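Cellobiose 2-epimerase (Caldibacillus thermoamylovorans, PDB 5ZHB) catalyses the epimerisation of cellobiose at C2 of its reducing-end glucose, giving 4-O-beta-D-glucosyl-D-mannose. Local coordinates at residues Ala75-Tyr79 and Leu121-Tyr125; Gln114-Val118 and Leu140-Ile144; Ala137-Tyr141 and Trp200-Leu205. Numbering follows the deposited sequence.

Interaction 1. Residues Ala75-Tyr79 and Leu121-Tyr125; sequences ANHAY and LTEYY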
ATOM      1  N   ALA A  75       8.618 -13.741   8.032  1.00 28.54           N
ATOM      2  CA  ALA A  75       8.941 -13.337   6.664  1.00 30.36           C
ATOM      3  C   ALA A  75       9.279 -14.545   5.786  1.00 33.84           C
ATOM      4  O   ALA A  75       8.823 -14.645   4.643  1.00 25.77           O
ATOM      5  CB  ALA A  75      10.061 -12.344   6.636  1.00 27.22           C
ATOM      6  N   ASN A  76      10.123 -15.451   6.303  1.00 32.12           N
ATOM      7  CA  ASN A  76      10.443 -16.666   5.564  1.00 32.10           C
ATOM      8  C   ASN A  76       9.198 -17.455   5.182  1.00 28.69           C
ATOM      9  O   ASN A  76       9.128 -17.954   4.062  1.00 28.95           O
ATOM     10  CB  ASN A  76      11.349 -17.605   6.349  1.00 32.45           C
ATOM     11  CG  ASN A  76      12.680 -16.958   6.642  1.00 33.10           C
ATOM     12  OD1 ASN A  76      13.199 -16.160   5.840  1.00 35.16           O
ATOM     13  ND2 ASN A  76      13.225 -17.270   7.806  1.00 34.78           N
ATOM     14  N   HIS A  77       8.270 -17.632   6.133  1.00 28.69           N
ATOM     15  CA  HIS A  77       7.050 -18.385   5.899  1.00 29.50           C
ATOM     16  C   HIS A  77       6.219 -17.744   4.778  1.00 30.18           C
ATOM     17  O   HIS A  77       5.612 -18.420   3.938  1.00 27.06           O
ATOM     18  CB  HIS A  77       6.268 -18.460   7.212  1.00 31.41           C
ATOM     19  CG  HIS A  77       5.076 -19.327   7.149  1.00 30.50           C
ATOM     20  ND1 HIS A  77       5.207 -20.698   7.146  1.00 31.46           N
ATOM     21  CD2 HIS A  77       3.755 -19.073   7.055  1.00 31.17           C
ATOM     22  CE1 HIS A  77       4.004 -21.250   7.085  1.00 29.39           C
ATOM     23  NE2 HIS A  77       3.105 -20.284   7.007  1.00 33.70           N
ATOM     24  N   ALA A  78       6.193 -16.409   4.767  1.00 29.58           N
ATOM     25  CA  ALA A  78       5.467 -15.680   3.734  1.00 26.84           C
ATOM     26  C   ALA A  78       6.141 -15.840   2.376  1.00 24.33           C
ATOM     27  O   ALA A  78       5.466 -16.043   1.367  1.00 22.96           O
ATOM     28  CB  ALA A  78       5.317 -14.226   4.140  1.00 26.18           C
ATOM     29  N   TYR A  79       7.479 -15.785   2.359  1.00 23.62           N
ATOM     30  CA  TYR A  79       8.255 -15.916   1.136  1.00 26.05           C
ATOM     31  C   TYR A  79       7.994 -17.260   0.446  1.00 27.54           C
ATOM     32  O   TYR A  79       7.758 -17.310  -0.779  1.00 26.94           O
ATOM     33  CB  TYR A  79       9.735 -15.701   1.451  1.00 25.46           C
ATOM     34  CG  TYR A  79      10.594 -15.934   0.228  1.00 27.73           C
ATOM     35  CD1 TYR A  79      10.723 -14.947  -0.736  1.00 27.51           C
ATOM     36  CD2 TYR A  79      11.274 -17.133   0.043  1.00 29.65           C
ATOM     37  CE1 TYR A  79      11.497 -15.140  -1.862  1.00 31.37           C
ATOM     38  CE2 TYR A  79      12.042 -17.337  -1.088  1.00 30.53           C
ATOM     39  CZ  TYR A  79      12.158 -16.339  -2.036  1.00 29.03           C
ATOM     40  OH  TYR A  79      12.948 -16.472  -3.133  1.00 29.50           O
ATOM     41  N   LEU A 121       9.347  -8.590  -2.373  1.00 22.49           N
ATOM     42  CA  LEU A 121      10.520  -9.411  -2.663  1.00 24.60           C
ATOM     43  C   LEU A 121      11.796  -8.600  -2.453  1.00 26.71           C
ATOM     44  O   LEU A 121      12.767  -9.126  -1.922  1.00 28.45           O
ATOM     45  CB  LEU A 121      10.430  -9.967  -4.086  1.00 29.48           C
ATOM     46  CG  LEU A 121       9.427 -11.105  -4.305  1.00 29.36           C
ATOM     47  CD1 LEU A 121       9.154 -11.261  -5.770  1.00 31.51           C
ATOM     48  CD2 LEU A 121       9.919 -12.404  -3.722  1.00 32.18           C
ATOM     49  N   THR A 122      11.780  -7.312  -2.841  1.00 26.18           N
ATOM     50  CA  THR A 122      12.928  -6.447  -2.624  1.00 25.35           C
ATOM     51  C   THR A 122      13.127  -6.214  -1.131  1.00 26.17           C
ATOM     52  O   THR A 122      14.256  -6.284  -0.665  1.00 26.84           O
ATOM     53  CB  THR A 122      12.836  -5.163  -3.451  1.00 25.68           C
ATOM     54  OG1 THR A 122      11.653  -4.420  -3.163  1.00 25.65           O
ATOM     55  CG2 THR A 122      12.862  -5.472  -4.935  1.00 24.92           C
ATOM     56  N   GLU A 123      12.043  -6.041  -0.358  1.00 24.45           N
ATOM     57  CA  GLU A 123      12.183  -5.845   1.073  1.00 24.91           C
ATOM     58  C   GLU A 123      12.781  -7.096   1.732  1.00 24.88           C
ATOM     59  O   GLU A 123      13.643  -7.008   2.613  1.00 25.37           O
ATOM     60  CB  GLU A 123      10.839  -5.505   1.706  1.00 23.22           C
ATOM     61  CG  GLU A 123      10.933  -4.970   3.133  1.00 24.94           C
ATOM     62  CD  GLU A 123      11.609  -3.604   3.246  1.00 26.01           C
ATOM     63  OE1 GLU A 123      11.813  -2.878   2.247  1.00 25.68           O
ATOM     64  OE2 GLU A 123      11.963  -3.300   4.396  1.00 25.14           O
ATOM     65  N   TYR A 124      12.336  -8.277   1.299  1.00 24.05           N
ATOM     66  CA  TYR A 124      12.859  -9.516   1.841  1.00 25.66           C
ATOM     67  C   TYR A 124      14.339  -9.618   1.476  1.00 26.64           C
ATOM     68  O   TYR A 124      15.160 -10.037   2.289  1.00 29.43           O
ATOM     69  CB  TYR A 124      12.016 -10.670   1.296  1.00 28.05           C
ATOM     70  CG  TYR A 124      12.423 -12.035   1.833  1.00 28.76           C
ATOM     71  CD1 TYR A 124      12.162 -12.384   3.140  1.00 29.64           C
ATOM     72  CD2 TYR A 124      12.975 -12.998   0.992  1.00 31.03           C
ATOM     73  CE1 TYR A 124      12.481 -13.643   3.617  1.00 33.08           C
ATOM     74  CE2 TYR A 124      13.315 -14.251   1.462  1.00 29.23           C
ATOM     75  CZ  TYR A 124      13.073 -14.571   2.780  1.00 30.80           C
ATOM     76  OH  TYR A 124      13.376 -15.816   3.285  1.00 33.30           O
ATOM     77  N   TYR A 125      14.680  -9.176   0.262  1.00 29.46           N
ATOM     78  CA  TYR A 125      16.068  -9.213  -0.159  1.00 32.55           C
ATOM     79  C   TYR A 125      16.902  -8.308   0.750  1.00 36.74           C
ATOM     80  O   TYR A 125      18.011  -8.658   1.132  1.00 36.39           O
ATOM     81  CB  TYR A 125      16.172  -8.842  -1.633  1.00 32.84           C
ATOM     82  CG  TYR A 125      17.607  -8.884  -2.134  1.00 36.80           C
ATOM     83  CD1 TYR A 125      18.213 -10.089  -2.481  1.00 36.32           C
ATOM     84  CD2 TYR A 125      18.365  -7.724  -2.200  1.00 37.47           C
ATOM     85  CE1 TYR A 125      19.525 -10.125  -2.941  1.00 38.02           C
ATOM     86  CE2 TYR A 125      19.679  -7.750  -2.632  1.00 41.34           C
ATOM     87  CZ  TYR A 125      20.253  -8.947  -3.021  1.00 40.52           C
ATOM     88  OH  TYR A 125      21.537  -8.918  -3.473  1.00 44.05           O
TER
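When two helices lie too far apart for small side chains to bridge them, large rings can fill the space, and this contact is a clear example. The local axes approach only to 11.3 Å and run roughly antiparallel, at 139°. Tyr124 is the main bump, with 111 Å² covered, and it projects from 121-125 into a hollow on 75-79. The small Ala75 leaves room on one side, its CB lying 4.1 Å from Tyr124 CD1. One turn further along, Tyr79 supplies a broad wall: the two rings form an offset stack with centroids 4.5 Å apart and planes at 15°, and Tyr79 CB makes a CH-pi contact over the Tyr124 face. At the far end of the hollow, Tyr124 OH donates a hydrogen bond to Asn76 OD1 at 2.6 Å, so the buried ring keeps its polar tip satisfied. Leu121, a turn before Tyr124, packs its CD2 atom at the edge of the Tyr79 ring, 3.7 Å from Tyr79 CE1. The Tyr79 hydroxyl is hydrogen-bonded to Glu132, while Leu56 and Ser60 of helix 49-66 also touch Tyr124. An outer helix, 69-86, is thus keyed to an inner helix of the next hairpin, 111-128, a neighbour relation characteristic of the (alpha/alpha)6 barrel of the N-acylglucosamine 2-epimerase family.

Interaction 2. Residues Gln114-Val118 and Leu140-Ile144; sequences QAFGV and LYKLI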
ATOM      1  N   GLN A 114       1.593  -7.510  -9.443  1.00 20.84           N
ATOM      2  CA  GLN A 114       2.988  -7.731  -9.798  1.00 22.50           C
ATOM      3  C   GLN A 114       3.860  -6.683  -9.100  1.00 20.53           C
ATOM      4  O   GLN A 114       4.928  -7.001  -8.591  1.00 19.92           O
ATOM      5  CB  GLN A 114       3.245  -7.746 -11.305  1.00 22.70           C
ATOM      6  CG  GLN A 114       2.266  -8.581 -12.127  1.00 22.25           C
ATOM      7  CD  GLN A 114       1.941  -9.941 -11.539  1.00 21.57           C
ATOM      8  OE1 GLN A 114       2.831 -10.720 -11.192  1.00 22.28           O
ATOM      9  NE2 GLN A 114       0.663 -10.239 -11.410  1.00 21.05           N
ATOM     10  N   ALA A 115       3.369  -5.445  -9.044  1.00 19.95           N
ATOM     11  CA  ALA A 115       4.060  -4.372  -8.321  1.00 20.57           C
ATOM     12  C   ALA A 115       4.279  -4.726  -6.850  1.00 19.43           C
ATOM     13  O   ALA A 115       5.409  -4.638  -6.339  1.00 19.55           O
ATOM     14  CB  ALA A 115       3.304  -3.058  -8.474  1.00 20.99           C
ATOM     15  N   PHE A 116       3.199  -5.117  -6.163  1.00 19.13           N
ATOM     16  CA  PHE A 116       3.302  -5.545  -4.778  1.00 18.78           C
ATOM     17  C   PHE A 116       4.323  -6.680  -4.623  1.00 20.00           C
ATOM     18  O   PHE A 116       5.007  -6.719  -3.624  1.00 19.79           O
ATOM     19  CB  PHE A 116       1.924  -5.846  -4.170  1.00 19.77           C
ATOM     20  CG  PHE A 116       1.462  -4.616  -3.385  1.00 19.63           C
ATOM     21  CD1 PHE A 116       2.081  -4.279  -2.198  1.00 23.69           C
ATOM     22  CD2 PHE A 116       0.499  -3.757  -3.891  1.00 22.95           C
ATOM     23  CE1 PHE A 116       1.755  -3.111  -1.513  1.00 24.75           C
ATOM     24  CE2 PHE A 116       0.168  -2.580  -3.208  1.00 24.19           C
ATOM     25  CZ  PHE A 116       0.791  -2.264  -2.027  1.00 23.68           C
ATOM     26  N   GLY A 117       4.443  -7.576  -5.602  1.00 21.69           N
ATOM     27  CA  GLY A 117       5.454  -8.633  -5.569  1.00 20.57           C
ATOM     28  C   GLY A 117       6.872  -8.079  -5.540  1.00 20.90           C
ATOM     29  O   GLY A 117       7.679  -8.445  -4.674  1.00 20.91           O
ATOM     30  N   VAL A 118       7.128  -7.119  -6.430  1.00 21.70           N
ATOM     31  CA  VAL A 118       8.429  -6.460  -6.469  1.00 21.65           C
ATOM     32  C   VAL A 118       8.737  -5.790  -5.144  1.00 22.55           C
ATOM     33  O   VAL A 118       9.835  -5.955  -4.587  1.00 22.44           O
ATOM     34  CB  VAL A 118       8.470  -5.452  -7.624  1.00 22.36           C
ATOM     35  CG1 VAL A 118       9.677  -4.527  -7.539  1.00 20.96           C
ATOM     36  CG2 VAL A 118       8.383  -6.180  -8.950  1.00 23.07           C
ATOM     37  N   LEU A 140       9.404  -9.993 -12.282  1.00 27.47           N
ATOM     38  CA  LEU A 140       8.141  -9.270 -12.235  1.00 25.35           C
ATOM     39  C   LEU A 140       8.307  -7.880 -12.847  1.00 25.10           C
ATOM     40  O   LEU A 140       7.436  -7.449 -13.574  1.00 24.32           O
ATOM     41  CB  LEU A 140       7.633  -9.197 -10.793  1.00 25.30           C
ATOM     42  CG  LEU A 140       7.391 -10.543 -10.106  1.00 26.22           C
ATOM     43  CD1 LEU A 140       6.935 -10.400  -8.657  1.00 29.01           C
ATOM     44  CD2 LEU A 140       6.370 -11.323 -10.908  1.00 28.17           C
ATOM     45  N   TYR A 141       9.414  -7.192 -12.528  1.00 28.21           N
ATOM     46  CA  TYR A 141       9.759  -5.905 -13.131  1.00 29.79           C
ATOM     47  C   TYR A 141       9.711  -6.023 -14.658  1.00 29.78           C
ATOM     48  O   TYR A 141       9.121  -5.197 -15.349  1.00 29.45           O
ATOM     49  CB  TYR A 141      11.123  -5.457 -12.578  1.00 31.14           C
ATOM     50  CG  TYR A 141      11.797  -4.302 -13.310  1.00 31.32           C
ATOM     51  CD1 TYR A 141      11.210  -3.039 -13.352  1.00 31.13           C
ATOM     52  CD2 TYR A 141      13.003  -4.474 -13.990  1.00 35.62           C
ATOM     53  CE1 TYR A 141      11.792  -1.996 -14.052  1.00 33.56           C
ATOM     54  CE2 TYR A 141      13.607  -3.430 -14.682  1.00 34.50           C
ATOM     55  CZ  TYR A 141      13.010  -2.182 -14.692  1.00 35.95           C
ATOM     56  OH  TYR A 141      13.564  -1.145 -15.383  1.00 33.10           O
ATOM     57  N   LYS A 142      10.289  -7.103 -15.186  1.00 32.27           N
ATOM     58  CA  LYS A 142      10.367  -7.304 -16.625  1.00 33.14           C
ATOM     59  C   LYS A 142       8.960  -7.418 -17.219  1.00 30.54           C
ATOM     60  O   LYS A 142       8.647  -6.825 -18.254  1.00 28.82           O
ATOM     61  CB  LYS A 142      11.310  -8.499 -16.811  1.00 39.00           C
ATOM     62  CG  LYS A 142      12.066  -8.553 -18.138  1.00 51.02           C
ATOM     63  CD  LYS A 142      11.462  -9.449 -19.211  1.00 58.05           C
ATOM     64  CE  LYS A 142      11.761  -8.977 -20.613  1.00 64.28           C
ATOM     65  NZ  LYS A 142      13.163  -8.587 -20.829  1.00 71.59           N
ATOM     66  N   LEU A 143       8.087  -8.173 -16.536  1.00 28.69           N
ATOM     67  CA  LEU A 143       6.715  -8.309 -16.976  1.00 28.68           C
ATOM     68  C   LEU A 143       6.035  -6.948 -17.029  1.00 25.22           C
ATOM     69  O   LEU A 143       5.345  -6.647 -17.985  1.00 25.89           O
ATOM     70  CB  LEU A 143       5.979  -9.284 -16.052  1.00 30.61           C
ATOM     71  CG  LEU A 143       6.360 -10.757 -16.233  1.00 32.53           C
ATOM     72  CD1 LEU A 143       5.812 -11.634 -15.136  1.00 33.60           C
ATOM     73  CD2 LEU A 143       5.863 -11.226 -17.594  1.00 34.52           C
ATOM     74  N   ILE A 144       6.206  -6.149 -15.967  1.00 25.36           N
ATOM     75  CA  ILE A 144       5.480  -4.899 -15.838  1.00 26.43           C
ATOM     76  C   ILE A 144       5.952  -3.960 -16.942  1.00 25.77           C
ATOM     77  O   ILE A 144       5.156  -3.214 -17.484  1.00 23.35           O
ATOM     78  CB  ILE A 144       5.659  -4.269 -14.435  1.00 25.65           C
ATOM     79  CG1 ILE A 144       5.096  -5.182 -13.296  1.00 26.22           C
ATOM     80  CG2 ILE A 144       5.011  -2.886 -14.397  1.00 25.17           C
ATOM     81  CD1 ILE A 144       5.700  -4.914 -11.923  1.00 27.70           C
TER
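Helical hairpins are the repeating unit of an (alpha/alpha)6 barrel, and here inner helix 111-128 meets outer helix 131-145 within one of them. The local axes come to 9.3 Å at 148°, close to antiparallel, and the interface is made mainly by packing, with the amide of Gln114 among apolar groups. Leu140, the most covered residue at 67 Å², reaches toward 114-118 and spreads over Gln114, Gly117 and Val118. Leu140 CB lies 3.6 Å from Val118 CG2. Gln114 gives up nearly as much surface, 63 Å²: Gln114 CB packs 3.7 Å from Ile144 CG1 and its OE1 lies 3.6 Å from Leu140 CD2, while the amide is also hydrogen-bonded to Leu94 N and His110 O. Ile144 adds 52 Å², its CD1 atom resting 3.7 Å from the backbone N of Ala115 and 4.2 Å from Val118 CG2. Close approach also depends on a bare spot: Gly117 CA sits 3.9 Å from Leu140 CD1, and an ideally placed CB on Gly117 would fall just 2.6 Å from that methyl.

Interaction 3. Residues Ala137-Tyr141 and Trp200-Leu205; sequences AKQLY and WEDEQL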
ATOM      1  N   ALA A 137      12.066 -10.698  -8.216  1.00 28.49           N
ATOM      2  CA  ALA A 137      11.686  -9.291  -8.302  1.00 26.83           C
ATOM      3  C   ALA A 137      11.960  -8.746  -9.704  1.00 29.36           C
ATOM      4  O   ALA A 137      11.091  -8.128 -10.340  1.00 30.36           O
ATOM      5  CB  ALA A 137      12.410  -8.484  -7.242  1.00 26.56           C
ATOM      6  N   LYS A 138      13.150  -9.058 -10.221  1.00 31.07           N
ATOM      7  CA  LYS A 138      13.518  -8.648 -11.565  1.00 33.56           C
ATOM      8  C   LYS A 138      12.606  -9.273 -12.614  1.00 30.97           C
ATOM      9  O   LYS A 138      12.263  -8.592 -13.569  1.00 31.89           O
ATOM     10  CB  LYS A 138      14.997  -8.927 -11.850  1.00 35.04           C
ATOM     11  CG  LYS A 138      15.959  -8.153 -10.955  1.00 36.77           C
ATOM     12  CD  LYS A 138      17.412  -8.233 -11.402  1.00 41.90           C
ATOM     13  CE  LYS A 138      18.393  -7.803 -10.363  1.00 42.20           C
ATOM     14  NZ  LYS A 138      19.762  -8.016 -10.832  1.00 46.40           N
ATOM     15  N   GLN A 139      12.220 -10.550 -12.474  1.00 33.34           N
ATOM     16  CA  GLN A 139      11.267 -11.126 -13.421  1.00 31.95           C
ATOM     17  C   GLN A 139       9.947 -10.339 -13.453  1.00 31.27           C
ATOM     18  O   GLN A 139       9.377 -10.112 -14.516  1.00 28.06           O
ATOM     19  CB  GLN A 139      10.896 -12.582 -13.149  1.00 34.46           C
ATOM     20  CG  GLN A 139      12.034 -13.570 -13.374  1.00 42.50           C
ATOM     21  CD  GLN A 139      11.601 -14.997 -13.111  1.00 45.26           C
ATOM     22  OE1 GLN A 139      10.547 -15.434 -13.597  1.00 41.24           O
ATOM     23  NE2 GLN A 139      12.391 -15.708 -12.312  1.00 44.54           N
ATOM     24  N   LEU A 140       9.404  -9.993 -12.282  1.00 27.47           N
ATOM     25  CA  LEU A 140       8.141  -9.270 -12.235  1.00 25.35           C
ATOM     26  C   LEU A 140       8.307  -7.880 -12.847  1.00 25.10           C
ATOM     27  O   LEU A 140       7.436  -7.449 -13.574  1.00 24.32           O
ATOM     28  CB  LEU A 140       7.633  -9.197 -10.793  1.00 25.30           C
ATOM     29  CG  LEU A 140       7.391 -10.543 -10.106  1.00 26.22           C
ATOM     30  CD1 LEU A 140       6.935 -10.400  -8.657  1.00 29.01           C
ATOM     31  CD2 LEU A 140       6.370 -11.323 -10.908  1.00 28.17           C
ATOM     32  N   TYR A 141       9.414  -7.192 -12.528  1.00 28.21           N
ATOM     33  CA  TYR A 141       9.759  -5.905 -13.131  1.00 29.79           C
ATOM     34  C   TYR A 141       9.711  -6.023 -14.658  1.00 29.78           C
ATOM     35  O   TYR A 141       9.121  -5.197 -15.349  1.00 29.45           O
ATOM     36  CB  TYR A 141      11.123  -5.457 -12.578  1.00 31.14           C
ATOM     37  CG  TYR A 141      11.797  -4.302 -13.310  1.00 31.32           C
ATOM     38  CD1 TYR A 141      11.210  -3.039 -13.352  1.00 31.13           C
ATOM     39  CD2 TYR A 141      13.003  -4.474 -13.990  1.00 35.62           C
ATOM     40  CE1 TYR A 141      11.792  -1.996 -14.052  1.00 33.56           C
ATOM     41  CE2 TYR A 141      13.607  -3.430 -14.682  1.00 34.50           C
ATOM     42  CZ  TYR A 141      13.010  -2.182 -14.692  1.00 35.95           C
ATOM     43  OH  TYR A 141      13.564  -1.145 -15.383  1.00 33.10           O
ATOM     44  N   TRP A 200      19.054  -2.448  -6.187  1.00 34.83           N
ATOM     45  CA  TRP A 200      19.536  -2.677  -7.540  1.00 36.97           C
ATOM     46  C   TRP A 200      19.538  -1.326  -8.242  1.00 38.53           C
ATOM     47  O   TRP A 200      18.519  -0.896  -8.778  1.00 37.90           O
ATOM     48  CB  TRP A 200      18.654  -3.688  -8.289  1.00 39.57           C
ATOM     49  CG  TRP A 200      19.107  -4.051  -9.685  1.00 38.57           C
ATOM     50  CD1 TRP A 200      20.346  -4.493 -10.063  1.00 38.19           C
ATOM     51  CD2 TRP A 200      18.306  -4.017 -10.889  1.00 38.14           C
ATOM     52  NE1 TRP A 200      20.370  -4.730 -11.413  1.00 39.25           N
ATOM     53  CE2 TRP A 200      19.140  -4.444 -11.949  1.00 39.45           C
ATOM     54  CE3 TRP A 200      16.975  -3.672 -11.175  1.00 39.96           C
ATOM     55  CZ2 TRP A 200      18.685  -4.533 -13.262  1.00 40.96           C
ATOM     56  CZ3 TRP A 200      16.525  -3.759 -12.475  1.00 42.61           C
ATOM     57  CH2 TRP A 200      17.372  -4.188 -13.505  1.00 44.48           C
ATOM     58  N   GLU A 201      20.682  -0.629  -8.189  1.00 41.90           N
ATOM     59  CA  GLU A 201      20.750   0.742  -8.675  1.00 39.88           C
ATOM     60  C   GLU A 201      20.968   0.757 -10.184  1.00 43.95           C
ATOM     61  O   GLU A 201      22.009   1.196 -10.655  1.00 47.35           O
ATOM     62  CB  GLU A 201      21.857   1.512  -7.948  1.00 43.78           C
ATOM     63  CG  GLU A 201      21.627   1.587  -6.441  1.00 48.59           C
ATOM     64  CD  GLU A 201      22.500   2.578  -5.697  1.00 50.32           C
ATOM     65  OE1 GLU A 201      23.178   3.371  -6.383  1.00 51.82           O
ATOM     66  OE2 GLU A 201      22.507   2.550  -4.447  1.00 46.22           O
ATOM     67  N   ASP A 202      19.950   0.330 -10.933  1.00 41.71           N
ATOM     68  CA  ASP A 202      19.990   0.275 -12.381  1.00 40.12           C
ATOM     69  C   ASP A 202      19.587   1.618 -12.985  1.00 41.60           C
ATOM     70  O   ASP A 202      18.550   2.185 -12.641  1.00 37.05           O
ATOM     71  CB  ASP A 202      19.024  -0.783 -12.889  1.00 42.66           C
ATOM     72  CG  ASP A 202      18.968  -0.891 -14.397  1.00 37.97           C
ATOM     73  OD1 ASP A 202      19.958  -1.378 -14.937  1.00 40.51           O
ATOM     74  OD2 ASP A 202      17.973  -0.423 -15.001  1.00 38.54           O
ATOM     75  N   GLU A 203      20.369   2.108 -13.957  1.00 39.19           N
ATOM     76  CA  GLU A 203      20.119   3.424 -14.531  1.00 36.24           C
ATOM     77  C   GLU A 203      18.805   3.439 -15.318  1.00 33.32           C
ATOM     78  O   GLU A 203      18.054   4.427 -15.300  1.00 34.62           O
ATOM     79  CB  GLU A 203      21.331   3.848 -15.374  1.00 41.50           C
ATOM     80  CG  GLU A 203      21.201   5.237 -16.001  1.00 49.01           C
ATOM     81  CD  GLU A 203      21.342   6.470 -15.103  1.00 52.07           C
ATOM     82  OE1 GLU A 203      21.799   6.412 -13.932  1.00 45.08           O
ATOM     83  OE2 GLU A 203      20.949   7.543 -15.616  1.00 64.88           O
ATOM     84  N   GLN A 204      18.494   2.358 -16.029  1.00 32.27           N
ATOM     85  CA  GLN A 204      17.223   2.320 -16.735  1.00 32.28           C
ATOM     86  C   GLN A 204      16.038   2.388 -15.748  1.00 27.96           C
ATOM     87  O   GLN A 204      15.064   3.108 -16.000  1.00 32.35           O
ATOM     88  CB  GLN A 204      17.145   1.113 -17.666  1.00 39.18           C
ATOM     89  CG  GLN A 204      15.835   1.062 -18.442  1.00 46.13           C
ATOM     90  CD  GLN A 204      15.871   0.100 -19.613  1.00 58.06           C
ATOM     91  OE1 GLN A 204      16.845   0.041 -20.374  1.00 55.02           O
ATOM     92  NE2 GLN A 204      14.792  -0.655 -19.778  1.00 59.74           N
ATOM     93  N   LEU A 205      16.106   1.632 -14.649  1.00 30.22           N
ATOM     94  CA  LEU A 205      15.075   1.649 -13.609  1.00 30.51           C
ATOM     95  C   LEU A 205      14.907   3.085 -13.092  1.00 31.75           C
ATOM     96  O   LEU A 205      13.790   3.626 -13.070  1.00 29.78           O
ATOM     97  CB  LEU A 205      15.476   0.674 -12.502  1.00 30.25           C
ATOM     98  CG  LEU A 205      14.655   0.712 -11.203  1.00 29.93           C
ATOM     99  CD1 LEU A 205      13.164   0.494 -11.474  1.00 29.34           C
ATOM    100  CD2 LEU A 205      15.137  -0.277 -10.198  1.00 29.38           C
TER
HETATM  101  O   HOH W   1      16.013  -1.830 -16.212  1.00 35.00           O
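This contact in the (alpha/alpha)6 barrel sets the turn between inner helix 183-199 and outer helix 203-220 against the preceding outer helix, 131-145. Trp200, at the start of that turn, offers a ring face to Lys138: Lys138 NZ makes a cation-pi contact 3.7 Å from the centroid of the five-membered ring, and Lys138 CE lies almost straight above the same centroid at 3.6 Å. Trp200 CZ3, at the indole edge, lies 3.7 Å from Tyr141 CE2. Glu201 then centres an inverse gamma turn that redirects the chain. Asp202 follows as N-cap of helix 203-220, its OD2 accepting from Leu205 N at 2.8 Å. Asp202 OD2 also accepts from a water at 2.7 Å, which is hydrogen-bonded to Tyr141 OH at 2.7 Å as well, tying the cap to helix 131-145. Leu205 also packs on Tyr193, Leu196 and Tyr197 of helix 183-199, and Leu205 CD1 lies 3.8 Å from Tyr141 CE1.

Interaction 2 holds one hairpin together, while interactions 1 and 3 join it to the hairpins before and after it. Interactions 1 and 2 share helix 111-128, their centres about 15 Å apart; interactions 2 and 3 share Leu140 and Tyr141, with centres about 9 Å apart. Of these two shared residues, Leu140 serves interaction 2, and Tyr141 chiefly interaction 3. Interactions 1 and 3, about 17 Å apart between centres, still touch through Leu121 CD1 and Leu140 CD1 at 3.7 Å, and through Thr122 CG2 and Ala137 CB at 3.8 Å. In relatives of this family the active site lies in the cavity lined by inner helices; consistent with that, Phe116 points away from interaction 2 and meets Arg54, His188 and Tyr375.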